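Local coordinates for Atp-dependent DNA ligase (Psychromonas sp., PDB 4D05), which probably seals nicks in duplex DNA in an ATP-dependent reaction that passes through a covalent enzyme-adenylate, the state captured in this structure, at residues Ser24-Gly29 against Gly154-His159; Ala139-Leu144 against Met173-Phe178. All blocks are in the same frame, centred on the assembly; numbering follows the deposited sequence.

Contact 1: Ser24-Gly29 against Gly154-His159; sequences SEKLDG and GLMLHH. With AMP (adenosine monophosphate), chain H.
The amine of Lys-26 is joined covalently to AMP, its NZ 1.9 Å from the phosphorus, so the structure captures the ligase in its adenylated state. The lysine chain runs extended from the backbone and bends only at its last torsion (chi4 -70°), which swings NZ onto the phosphate. The adenine is read by the neighbouring residues: Leu-27 N gives a nearly straight bond (175°) to AMP N7 at 3.0 Å, while the amino group N6 donates to both Ser-24 OG and Glu-25 O, each at 2.9 Å. Met-156, modelled as selenomethionine, folds over one face of the base, its CG 3.4 Å from AMP C6, and its SE lies obliquely across the aliphatic chain of Lys-26. Here two signature motifs of the nucleotidyltransferase family meet, the KxDG motif beginning at Lys-26 and a strand carrying Gly-154 to Met-156. They are joined as antiparallel strands: Ser-24 and Met-156 form a hydrogen-bonded pair, with Met-156 N 2.8 Å from Ser-24 O and both bonds lying in the carbonyl planes. Lys-26 N reaches Gly-154 O at 2.9 Å, but from 53° above the carbonyl plane. Further out, Glu-25 turns away from the base and forms a salt bridge with Arg-70, and Leu-155 packs on helix 137-149 on the side of the sheet away from AMP.

Contact 2: Ala139-Leu144 against Met173-Phe178; sequences ALFDLL and MKLKKF. With AMP (adenosine monophosphate), chain H; SO4 (sulfate ion), chain F.
Strand 173-175 and the turn after it carry the Lys-x-Lys signature of nucleotidyltransferase motif V, and helix 137-149 lies across the sheet from the nucleotide, so successive residues of the strand serve two different environments. Lys-174 faces the ligand: its chain is extended beyond CG, and NZ donates to AMP O1P at 2.7 Å and to O1 of a sulfate at 2.9 Å. The sulfate probably comes from the crystallisation liquor and is also held by Lys-42 and Arg-168. The ammonium would be expected to offset the negative charge of the adenylate phosphate. An alanine here would remove NZ and its bond to O1P, and would probably leave the adenylate phosphate less well positioned and its charge less well offset. Leu-175 points the other way, toward the helix. Its CD2 meets Leu-140 CD2 tip to tip at 3.7 Å, while its CG lies 3.9 Å from CD2 of Leu-144, whose side chain crosses it obliquely. Phe-141 adds a looser, oblique touch, CE1 to Leu-175 CD2 at 4.3 Å. Leu-140 and Leu-144 both hold CG anti to the backbone N, which carries their branches to Leu-175, and from Leu-144 the branch CD1 also rests 3.7 Å from Leu-175 O. Lys-176 turns away from the helix, its NZ paired with Glu-153 in a salt bridge. The side chain of Lys-177 then slides past that of Leu-144 in the opposite direction, with its amine hydrogen-bonded to Asn-145 on the same helix; its CG comes within 3.9 Å of Leu-144 CD2.

Overall arrangement
From the N terminus the chain first lays down 24-29 at the end of strand 21-26, then winds through a second sheet and several helices before 154-159 returns to pair with it: contact 1 closes a loop of 124 residues. Helix 137-149, carrying 139-144, comes just before that return, and contact 2 closes a shorter loop of 28 residues when 173-178 arrives. The segments alternate along the chain, so the two contacts cross rather than nest. They meet in one sheet, where strand 154-159 sits between strands 21-26 and 173-175; the centres of the two contacts lie about 9 Å apart. Contact 1 joins two strands of the sheet beside the nucleotide, and contact 2 fixes helix 137-149 on the opposite face.

Contact 1: Ser24-Gly29 against Gly154-His159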
loop_
_atom_site.group_PDB
_atom_site.type_symbol
_atom_site.label_atom_id
_atom_site.label_comp_id
_atom_site.label_asym_id
_atom_site.label_seq_id
_atom_site.Cartn_x
_atom_site.Cartn_y
_atom_site.Cartn_z
ATOM N N SER A 24 -11.329 0.868 3.494
ATOM C CA SER A 24 -11.285 -0.442 2.888
ATOM C C SER A 24 -9.935 -1.079 3.191
ATOM O O SER A 24 -8.992 -0.411 3.595
ATOM C CB SER A 24 -11.473 -0.310 1.355
ATOM O OG SER A 24 -10.430 0.468 0.797
ATOM N N GLU A 25 -9.857 -2.383 3.010
ATOM C CA GLU A 25 -8.583 -3.107 3.191
ATOM C C GLU A 25 -7.651 -2.867 2.012
ATOM O O GLU A 25 -8.025 -3.024 0.839
ATOM C CB GLU A 25 -8.853 -4.604 3.341
ATOM C CG GLU A 25 -7.570 -5.405 3.646
ATOM C CD GLU A 25 -7.807 -6.857 3.972
ATOM O OE1 GLU A 25 -8.938 -7.189 4.386
ATOM O OE2 GLU A 25 -6.852 -7.677 3.817
ATOM N N LYS A 26 -6.423 -2.480 2.316
ATOM C CA LYS A 26 -5.376 -2.344 1.309
ATOM C C LYS A 26 -4.962 -3.764 0.882
ATOM O O LYS A 26 -4.487 -4.537 1.696
ATOM C CB LYS A 26 -4.193 -1.617 1.945
ATOM C CG LYS A 26 -3.061 -1.218 1.012
ATOM C CD LYS A 26 -2.020 -0.464 1.850
ATOM C CE LYS A 26 -0.992 0.261 0.950
ATOM N NZ LYS A 26 -0.193 -0.810 0.347
ATOM N N LEU A 27 -5.157 -4.099 -0.392
ATOM C CA LEU A 27 -4.879 -5.465 -0.849
ATOM C C LEU A 27 -3.526 -5.510 -1.561
ATOM O O LEU A 27 -3.192 -4.623 -2.330
ATOM C CB LEU A 27 -5.955 -5.942 -1.833
ATOM C CG LEU A 27 -7.381 -5.930 -1.322
ATOM C CD1 LEU A 27 -8.333 -6.578 -2.345
ATOM C CD2 LEU A 27 -7.477 -6.628 0.029
ATOM N N ASP A 28 -2.757 -6.556 -1.272
ATOM C CA ASP A 28 -1.439 -6.739 -1.878
ATOM C C ASP A 28 -1.618 -7.639 -3.102
ATOM O O ASP A 28 -1.422 -8.857 -3.047
ATOM C CB ASP A 28 -0.508 -7.408 -0.880
ATOM C CG ASP A 28 0.954 -7.375 -1.316
ATOM O OD1 ASP A 28 1.370 -6.573 -2.172
ATOM O OD2 ASP A 28 1.716 -8.138 -0.718
ATOM N N GLY A 29 -1.995 -7.010 -4.195
ATOM C CA GLY A 29 -2.163 -7.706 -5.469
ATOM C C GLY A 29 -1.486 -6.981 -6.600
ATOM O O GLY A 29 -0.506 -6.257 -6.403
ATOM N N GLY A 154 -3.010 -3.479 5.271
ATOM C CA GLY A 154 -3.299 -2.177 5.829
ATOM C C GLY A 154 -4.677 -1.720 5.387
ATOM O O GLY A 154 -5.523 -2.553 5.030
ATOM N N LEU A 155 -4.894 -0.403 5.440
ATOM C CA LEU A 155 -6.180 0.181 5.055
ATOM C C LEU A 155 -5.998 1.274 4.014
ATOM O O LEU A 155 -4.916 1.841 3.865
ATOM C CB LEU A 155 -6.868 0.797 6.292
ATOM C CG LEU A 155 -7.164 -0.183 7.412
ATOM C CD1 LEU A 155 -7.687 0.545 8.663
ATOM C CD2 LEU A 155 -8.149 -1.172 6.915
HETATM N N MSE A 156 -7.070 1.565 3.289
HETATM C CA MSE A 156 -7.159 2.716 2.433
HETATM C C MSE A 156 -8.357 3.559 2.833
HETATM O O MSE A 156 -9.370 3.019 3.236
HETATM C CB MSE A 156 -7.363 2.294 0.958
HETATM C CG MSE A 156 -6.283 1.355 0.404
HETATM SE SE MSE A 156 -4.550 2.257 0.137
HETATM C CE MSE A 156 -5.187 3.779 -0.935
ATOM N N LEU A 157 -8.218 4.883 2.700
ATOM C CA LEU A 157 -9.258 5.835 3.007
ATOM C C LEU A 157 -9.555 6.663 1.745
ATOM O O LEU A 157 -8.640 7.160 1.089
ATOM C CB LEU A 157 -8.814 6.782 4.112
ATOM C CG LEU A 157 -8.720 6.163 5.527
ATOM C CD1 LEU A 157 -7.409 5.410 5.756
ATOM C CD2 LEU A 157 -8.848 7.214 6.576
ATOM N N HIS A 158 -10.835 6.850 1.446
ATOM C CA HIS A 158 -11.208 7.631 0.262
ATOM C C HIS A 158 -12.381 8.531 0.617
ATOM O O HIS A 158 -13.427 8.062 1.046
ATOM C CB HIS A 158 -11.565 6.665 -0.860
ATOM C CG HIS A 158 -11.613 7.293 -2.216
ATOM N ND1 HIS A 158 -11.623 6.539 -3.369
ATOM C CD2 HIS A 158 -11.674 8.581 -2.611
ATOM C CE1 HIS A 158 -11.635 7.338 -4.417
ATOM N NE2 HIS A 158 -11.703 8.587 -3.988
ATOM N N HIS A 159 -12.171 9.832 0.496
ATOM C CA HIS A 159 -13.174 10.814 0.877
ATOM C C HIS A 159 -14.465 10.613 0.075
ATOM O O HIS A 159 -14.442 10.504 -1.163
ATOM C CB HIS A 159 -12.605 12.220 0.691
ATOM C CG HIS A 159 -13.360 13.280 1.415
ATOM N ND1 HIS A 159 -14.630 13.654 1.049
ATOM C CD2 HIS A 159 -13.030 14.043 2.483
ATOM C CE1 HIS A 159 -15.052 14.617 1.857
ATOM N NE2 HIS A 159 -14.102 14.862 2.744
HETATM P P AMP H . 0.687 0.058 -1.155
HETATM O O1P AMP H . 1.583 1.166 -0.677
HETATM O O2P AMP H . 1.176 -1.217 -1.817
HETATM O "O5'" AMP H . -0.463 0.745 -2.006
HETATM C "C5'" AMP H . -1.484 -0.137 -2.412
HETATM C "C4'" AMP H . -1.731 0.138 -3.863
HETATM O "O4'" AMP H . -2.781 -0.663 -4.361
HETATM C "C3'" AMP H . -2.131 1.570 -3.978
HETATM O "O3'" AMP H . -1.394 2.054 -5.112
HETATM C "C2'" AMP H . -3.608 1.525 -4.245
HETATM O "O2'" AMP H . -3.710 2.571 -5.214
HETATM C "C1'" AMP H . -3.960 0.063 -4.653
HETATM N N9 AMP H . -4.977 -0.540 -3.725
HETATM C C8 AMP H . -4.973 -1.725 -3.051
HETATM N N7 AMP H . -6.071 -1.891 -2.272
HETATM C C5 AMP H . -6.827 -0.794 -2.505
HETATM C C6 AMP H . -8.094 -0.281 -1.977
HETATM N N6 AMP H . -8.791 -1.015 -1.096
HETATM N N1 AMP H . -8.511 0.893 -2.462
HETATM C C2 AMP H . -7.796 1.652 -3.304
HETATM N N3 AMP H . -6.636 1.273 -3.812
HETATM C C4 AMP H . -6.113 0.079 -3.445
#

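Contact 2: Ala139-Leu144 against Met173-Phe178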
loop_
_atom_site.group_PDB
_atom_site.type_symbol
_atom_site.label_atom_id
_atom_site.label_comp_id
_atom_site.label_asym_id
_atom_site.label_seq_id
_atom_site.Cartn_x
_atom_site.Cartn_y
_atom_site.Cartn_z
ATOM N N ALA A 139 -10.923 3.912 16.723
ATOM C CA ALA A 139 -11.542 2.774 16.078
ATOM C C ALA A 139 -10.836 2.379 14.764
ATOM O O ALA A 139 -10.700 1.211 14.436
ATOM C CB ALA A 139 -13.008 3.077 15.825
ATOM N N LEU A 140 -10.330 3.373 14.070
ATOM C CA LEU A 140 -9.622 3.162 12.821
ATOM C C LEU A 140 -8.320 2.374 13.077
ATOM O O LEU A 140 -7.981 1.418 12.350
ATOM C CB LEU A 140 -9.311 4.514 12.196
ATOM C CG LEU A 140 -8.556 4.454 10.875
ATOM C CD1 LEU A 140 -9.434 3.874 9.783
ATOM C CD2 LEU A 140 -7.998 5.845 10.504
ATOM N N PHE A 141 -7.601 2.751 14.137
ATOM C CA PHE A 141 -6.319 2.109 14.436
ATOM C C PHE A 141 -6.567 0.721 15.032
ATOM O O PHE A 141 -5.757 -0.186 14.894
ATOM C CB PHE A 141 -5.503 2.968 15.410
ATOM C CG PHE A 141 -4.769 4.130 14.792
ATOM C CD1 PHE A 141 -5.037 4.587 13.522
ATOM C CD2 PHE A 141 -3.742 4.758 15.519
ATOM C CE1 PHE A 141 -4.330 5.647 12.973
ATOM C CE2 PHE A 141 -3.041 5.835 14.975
ATOM C CZ PHE A 141 -3.358 6.269 13.680
ATOM N N ASP A 142 -7.697 0.535 15.701
ATOM C CA ASP A 142 -8.063 -0.807 16.151
ATOM C C ASP A 142 -8.329 -1.705 14.934
ATOM O O ASP A 142 -7.880 -2.855 14.898
ATOM C CB ASP A 142 -9.311 -0.752 17.083
ATOM C CG ASP A 142 -9.418 -1.946 18.046
ATOM O OD1 ASP A 142 -8.396 -2.487 18.493
ATOM O OD2 ASP A 142 -10.572 -2.317 18.382
ATOM N N LEU A 143 -9.087 -1.185 13.970
ATOM C CA LEU A 143 -9.354 -1.903 12.718
ATOM C C LEU A 143 -8.047 -2.233 11.990
ATOM O O LEU A 143 -7.879 -3.352 11.514
ATOM C CB LEU A 143 -10.280 -1.104 11.810
ATOM C CG LEU A 143 -10.497 -1.704 10.430
ATOM C CD1 LEU A 143 -11.093 -3.093 10.485
ATOM C CD2 LEU A 143 -11.366 -0.771 9.647
ATOM N N LEU A 144 -7.134 -1.265 11.932
ATOM C CA LEU A 144 -5.831 -1.498 11.293
ATOM C C LEU A 144 -5.159 -2.716 11.946
ATOM O O LEU A 144 -4.608 -3.594 11.273
ATOM C CB LEU A 144 -4.972 -0.257 11.378
ATOM C CG LEU A 144 -3.577 -0.361 10.802
ATOM C CD1 LEU A 144 -3.625 -0.718 9.354
ATOM C CD2 LEU A 144 -2.878 0.977 11.010
HETATM N N MSE A 173 -5.998 8.037 0.639
HETATM C CA MSE A 173 -4.832 7.855 1.505
HETATM C C MSE A 173 -4.562 6.390 1.888
HETATM O O MSE A 173 -5.486 5.623 2.112
HETATM C CB MSE A 173 -5.017 8.653 2.782
HETATM C CG MSE A 173 -5.030 10.146 2.580
HETATM SE SE MSE A 173 -5.469 11.112 4.217
HETATM C CE MSE A 173 -7.362 10.807 4.165
ATOM N N LYS A 174 -3.275 6.058 1.976
ATOM C CA LYS A 174 -2.812 4.761 2.440
ATOM C C LYS A 174 -2.590 4.852 3.920
ATOM O O LYS A 174 -1.991 5.801 4.391
ATOM C CB LYS A 174 -1.431 4.387 1.846
ATOM C CG LYS A 174 -1.337 4.459 0.386
ATOM C CD LYS A 174 0.132 4.248 -0.084
ATOM C CE LYS A 174 0.144 4.089 -1.564
ATOM N NZ LYS A 174 1.439 3.552 -2.035
ATOM N N LEU A 175 -2.980 3.810 4.637
ATOM C CA LEU A 175 -2.682 3.714 6.069
ATOM C C LEU A 175 -2.076 2.352 6.372
ATOM O O LEU A 175 -2.747 1.311 6.327
ATOM C CB LEU A 175 -3.958 3.952 6.883
ATOM C CG LEU A 175 -3.832 3.676 8.373
ATOM C CD1 LEU A 175 -2.727 4.471 9.014
ATOM C CD2 LEU A 175 -5.171 3.986 9.050
ATOM N N LYS A 176 -0.778 2.351 6.674
ATOM C CA LYS A 176 -0.110 1.131 7.120
ATOM C C LYS A 176 0.424 1.411 8.509
ATOM O O LYS A 176 0.517 2.574 8.931
ATOM C CB LYS A 176 1.012 0.727 6.150
ATOM C CG LYS A 176 0.475 0.255 4.793
ATOM C CD LYS A 176 1.549 -0.246 3.849
ATOM C CE LYS A 176 1.988 -1.656 4.227
ATOM N NZ LYS A 176 2.735 -2.347 3.104
ATOM N N LYS A 177 0.770 0.364 9.235
ATOM C CA LYS A 177 1.327 0.560 10.569
ATOM C C LYS A 177 2.616 1.315 10.571
ATOM O O LYS A 177 2.899 2.098 11.501
ATOM C CB LYS A 177 1.501 -0.779 11.283
ATOM C CG LYS A 177 0.189 -1.221 11.910
ATOM C CD LYS A 177 0.366 -2.002 13.132
ATOM C CE LYS A 177 -0.996 -2.418 13.689
ATOM N NZ LYS A 177 -0.795 -3.426 14.746
ATOM N N PHE A 178 3.400 1.112 9.526
ATOM C CA PHE A 178 4.636 1.819 9.394
ATOM C C PHE A 178 5.098 1.921 7.948
ATOM O O PHE A 178 4.549 1.296 7.026
ATOM C CB PHE A 178 5.722 1.125 10.227
ATOM C CG PHE A 178 5.920 -0.296 9.860
ATOM C CD1 PHE A 178 6.701 -0.639 8.769
ATOM C CD2 PHE A 178 5.311 -1.306 10.599
ATOM C CE1 PHE A 178 6.883 -1.981 8.419
ATOM C CE2 PHE A 178 5.482 -2.637 10.251
ATOM C CZ PHE A 178 6.272 -2.975 9.154
HETATM P P AMP H . 0.687 0.058 -1.155
HETATM O O1P AMP H . 1.583 1.166 -0.677
HETATM O O2P AMP H . 1.176 -1.217 -1.817
HETATM O "O5'" AMP H . -0.463 0.745 -2.006
HETATM C "C5'" AMP H . -1.484 -0.137 -2.412
HETATM C "C4'" AMP H . -1.731 0.138 -3.863
HETATM O "O4'" AMP H . -2.781 -0.663 -4.361
HETATM C "C3'" AMP H . -2.131 1.570 -3.978
HETATM O "O3'" AMP H . -1.394 2.054 -5.112
HETATM C "C2'" AMP H . -3.608 1.525 -4.245
HETATM O "O2'" AMP H . -3.710 2.571 -5.214
HETATM C "C1'" AMP H . -3.960 0.063 -4.653
HETATM N N9 AMP H . -4.977 -0.540 -3.725
HETATM C C8 AMP H . -4.973 -1.725 -3.051
HETATM N N7 AMP H . -6.071 -1.891 -2.272
HETATM C C5 AMP H . -6.827 -0.794 -2.505
HETATM C C6 AMP H . -8.094 -0.281 -1.977
HETATM N N6 AMP H . -8.791 -1.015 -1.096
HETATM N N1 AMP H . -8.511 0.893 -2.462
HETATM C C2 AMP H . -7.796 1.652 -3.304
HETATM N N3 AMP H . -6.636 1.273 -3.812
HETATM C C4 AMP H . -6.113 0.079 -3.445
HETATM S S SO4 F . 1.374 3.627 -5.649
HETATM O O1 SO4 F . 1.706 2.511 -4.756
HETATM O O2 SO4 F . 0.771 3.149 -6.908
HETATM O O3 SO4 F . 0.392 4.516 -5.016
HETATM O O4 SO4 F . 2.602 4.379 -5.960
#